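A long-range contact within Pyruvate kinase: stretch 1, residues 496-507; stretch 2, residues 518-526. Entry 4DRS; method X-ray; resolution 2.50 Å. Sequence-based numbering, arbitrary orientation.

Stretch 1, residues 496-507: LIESGDFAIAVH
Stretch 2 (518-526) NLMKIVRCP

Antiparallel strands illustrate how a backbone ladder sorts side chains by face, leaving rotamers to complete the packing. In this pyruvate kinase, strands 502-506 and 519-524 run at 156° to each other, axes 4.6 Å apart at closest, all residues extended (phi -89 to -138°, psi 119 to 162°). Two hydrogen bonds join Ala503 and Val523 (Ala503 N to Val523 O 3.0 Å, Val523 N to Ala503 O 2.9 Å) and two Ala505 and Lys521 (Ala505 N to Lys521 O 2.7 Å, Lys521 N to Ala505 O 2.8 Å); the alternating pairs Phe502-Arg524, Ile504-Ile522 and Val506-Met520 have none. Beyond them, His507 N bonds Leu519 O at 3.1 Å, and Cys525 N bonds Asp501 O at 2.9 Å.

The non-hydrogen-bonded pairs share one face. Ile504 (m, m) brings CD1 to 3.5 Å from CG1 of Ile522 (m, t) and CG2 to 3.7 Å from CG of Met520 (t, -144°, p). Val506 (t) places CG2 3.8 Å from Met520 CG, sharing that methylene. Phe502 (m, chi2 -66°) sets CD1 4.1 Å from Ile522 CG2. Arg524 extends (t, t) and turns at chi3 (m, chi4 -95°), so that Phe502 CZ lies over one guanidinium face, 3.4 Å from Arg524 NH2.

On the other face, Ala505 CB lies 3.8 Å from CG of Lys521 (p, t, p, p), and Ala503 CB 4.3 Å from CG2 of Val523 (m). His507 (p, 81°) receives CD2 of Leu519 (t, t) over its ring, a CH-pi contact; Lys521 NZ reaches the ring edge, 3.4 Å from His507 NE2.

A type II turn, Glu498 to Asp501, leads in. Gly500, at phi/psi 88/-16, would jam a CB against the preceding carbonyl; its N bonds Cys525 O at 3.0 Å. Ser499 (m) donates OG to the terminal carboxylate, Pro526 O, at 2.8 Å.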

# COMPACT_ATOMS: atom_id res chain seq x y z
N LEU A 496 12.28 -31.71 -8.51
CA LEU A 496 12.23 -30.34 -8.00
C LEU A 496 12.07 -29.33 -9.14
O LEU A 496 11.59 -28.22 -8.92
CB LEU A 496 13.49 -30.02 -7.17
CG LEU A 496 13.80 -30.94 -5.99
CD1 LEU A 496 15.17 -30.62 -5.40
CD2 LEU A 496 12.72 -30.86 -4.92
N ILE A 497 12.46 -29.74 -10.34
CA ILE A 497 12.37 -28.89 -11.54
C ILE A 497 12.12 -29.75 -12.80
O ILE A 497 12.44 -30.94 -12.81
CB ILE A 497 13.63 -28.00 -11.71
CG1 ILE A 497 13.40 -26.91 -12.77
CG2 ILE A 497 14.87 -28.84 -12.00
CD1 ILE A 497 14.38 -25.76 -12.74
N GLU A 498 11.55 -29.13 -13.83
CA GLU A 498 11.29 -29.80 -15.11
C GLU A 498 11.95 -29.06 -16.27
O GLU A 498 12.36 -27.91 -16.11
CB GLU A 498 9.79 -29.91 -15.35
CG GLU A 498 9.01 -30.61 -14.25
CD GLU A 498 7.51 -30.52 -14.44
OE1 GLU A 498 6.99 -29.40 -14.59
OE2 GLU A 498 6.85 -31.58 -14.42
N SER A 499 12.04 -29.71 -17.42
CA SER A 499 12.58 -29.09 -18.64
C SER A 499 11.75 -27.87 -19.03
O SER A 499 10.52 -27.89 -18.94
CB SER A 499 12.62 -30.09 -19.79
OG SER A 499 13.61 -31.08 -19.57
N GLY A 500 12.43 -26.81 -19.46
CA GLY A 500 11.76 -25.57 -19.84
C GLY A 500 11.52 -24.60 -18.70
O GLY A 500 11.24 -23.42 -18.93
N ASP A 501 11.62 -25.08 -17.46
CA ASP A 501 11.48 -24.24 -16.27
C ASP A 501 12.71 -23.36 -16.04
O ASP A 501 13.83 -23.73 -16.39
CB ASP A 501 11.22 -25.09 -15.02
CG ASP A 501 9.84 -25.72 -15.01
OD1 ASP A 501 8.94 -25.26 -15.75
OD2 ASP A 501 9.64 -26.69 -14.23
N PHE A 502 12.48 -22.19 -15.44
CA PHE A 502 13.57 -21.28 -15.11
C PHE A 502 14.15 -21.55 -13.73
O PHE A 502 13.44 -21.99 -12.82
CB PHE A 502 13.12 -19.82 -15.21
CG PHE A 502 12.83 -19.36 -16.61
CD1 PHE A 502 13.86 -19.26 -17.55
CD2 PHE A 502 11.54 -19.00 -16.99
CE1 PHE A 502 13.59 -18.83 -18.84
CE2 PHE A 502 11.27 -18.57 -18.28
CZ PHE A 502 12.30 -18.48 -19.21
N ALA A 503 15.44 -21.29 -13.60
CA ALA A 503 16.12 -21.27 -12.31
C ALA A 503 17.02 -20.05 -12.25
O ALA A 503 17.58 -19.63 -13.27
CB ALA A 503 16.93 -22.54 -12.11
N ILE A 504 17.14 -19.47 -11.07
CA ILE A 504 18.08 -18.39 -10.84
C ILE A 504 19.38 -18.99 -10.33
O ILE A 504 19.38 -19.74 -9.35
CB ILE A 504 17.55 -17.35 -9.82
CG1 ILE A 504 16.13 -16.90 -10.16
CG2 ILE A 504 18.51 -16.17 -9.68
CD1 ILE A 504 15.97 -16.21 -11.50
N ALA A 505 20.48 -18.68 -11.01
CA ALA A 505 21.80 -19.10 -10.56
C ALA A 505 22.55 -17.93 -9.95
O ALA A 505 22.64 -16.86 -10.55
CB ALA A 505 22.59 -19.70 -11.72
N VAL A 506 23.06 -18.13 -8.74
CA VAL A 506 23.84 -17.12 -8.03
C VAL A 506 25.20 -17.68 -7.64
O VAL A 506 25.29 -18.81 -7.14
CB VAL A 506 23.10 -16.63 -6.76
CG1 VAL A 506 24.01 -15.79 -5.87
CG2 VAL A 506 21.86 -15.84 -7.14
N HIS A 507 26.26 -16.92 -7.89
CA HIS A 507 27.60 -17.27 -7.40
C HIS A 507 28.50 -16.08 -7.24
O HIS A 507 28.03 -15.00 -6.89
CB HIS A 507 28.26 -18.37 -8.24
CG HIS A 507 28.43 -18.03 -9.70
ND1 HIS A 507 29.45 -17.28 -10.16
CD2 HIS A 507 27.68 -18.40 -10.83
CE1 HIS A 507 29.36 -17.16 -11.50
NE2 HIS A 507 28.28 -17.85 -11.90
N ASN A 518 28.42 -12.31 -5.89
CA ASN A 518 28.46 -11.01 -6.62
C ASN A 518 27.83 -11.06 -8.01
O ASN A 518 27.73 -10.04 -8.70
CB ASN A 518 29.89 -10.48 -6.71
CG ASN A 518 30.77 -11.31 -7.64
OD1 ASN A 518 30.69 -12.54 -7.65
ND2 ASN A 518 31.60 -10.63 -8.42
N LEU A 519 27.39 -12.26 -8.42
CA LEU A 519 26.86 -12.49 -9.76
C LEU A 519 25.52 -13.22 -9.73
O LEU A 519 25.30 -14.12 -8.92
CB LEU A 519 27.88 -13.29 -10.57
CG LEU A 519 27.68 -13.53 -12.07
CD1 LEU A 519 29.04 -13.72 -12.74
CD2 LEU A 519 26.79 -14.73 -12.34
N MET A 520 24.62 -12.84 -10.64
CA MET A 520 23.32 -13.48 -10.76
C MET A 520 22.97 -13.71 -12.24
O MET A 520 23.15 -12.81 -13.06
CB MET A 520 22.24 -12.61 -10.11
CG MET A 520 20.92 -13.32 -9.87
SD MET A 520 19.49 -12.24 -10.12
CE MET A 520 19.28 -12.38 -11.89
N LYS A 521 22.49 -14.90 -12.56
CA LYS A 521 21.97 -15.18 -13.90
C LYS A 521 20.69 -16.01 -13.86
O LYS A 521 20.40 -16.67 -12.86
CB LYS A 521 23.02 -15.82 -14.83
CG LYS A 521 23.59 -17.15 -14.37
CD LYS A 521 24.24 -17.91 -15.52
CE LYS A 521 25.61 -17.37 -15.88
NZ LYS A 521 26.64 -17.64 -14.84
N ILE A 522 19.93 -15.96 -14.95
CA ILE A 522 18.73 -16.78 -15.08
C ILE A 522 18.95 -17.81 -16.19
O ILE A 522 19.18 -17.44 -17.34
CB ILE A 522 17.47 -15.94 -15.36
CG1 ILE A 522 17.40 -14.76 -14.39
CG2 ILE A 522 16.22 -16.81 -15.28
CD1 ILE A 522 16.15 -13.91 -14.53
N VAL A 523 18.89 -19.08 -15.83
CA VAL A 523 19.10 -20.18 -16.77
C VAL A 523 17.82 -20.99 -16.98
O VAL A 523 16.89 -20.92 -16.16
CB VAL A 523 20.25 -21.12 -16.32
CG1 VAL A 523 21.59 -20.40 -16.41
CG2 VAL A 523 20.02 -21.65 -14.91
N ARG A 524 17.78 -21.75 -18.07
CA ARG A 524 16.65 -22.63 -18.35
C ARG A 524 17.07 -24.09 -18.17
O ARG A 524 18.14 -24.50 -18.64
CB ARG A 524 16.11 -22.39 -19.76
CG ARG A 524 14.74 -23.01 -20.02
CD ARG A 524 14.37 -22.93 -21.49
NE ARG A 524 13.94 -21.59 -21.87
CZ ARG A 524 12.67 -21.19 -21.90
NH1 ARG A 524 11.69 -22.03 -21.58
NH2 ARG A 524 12.37 -19.94 -22.26
N CYS A 525 16.23 -24.86 -17.49
CA CYS A 525 16.50 -26.27 -17.23
C CYS A 525 16.41 -27.11 -18.51
O CYS A 525 15.35 -27.18 -19.13
CB CYS A 525 15.53 -26.81 -16.18
SG CYS A 525 15.65 -28.59 -15.92
N PRO A 526 17.53 -27.75 -18.89
CA PRO A 526 17.57 -28.59 -20.10
C PRO A 526 16.62 -29.78 -20.00
O PRO A 526 15.86 -30.05 -20.92
CB PRO A 526 19.03 -29.06 -20.16
CG PRO A 526 19.55 -28.91 -18.77
CD PRO A 526 18.84 -27.72 -18.21
OXT PRO A 526 16.58 -30.49 -18.99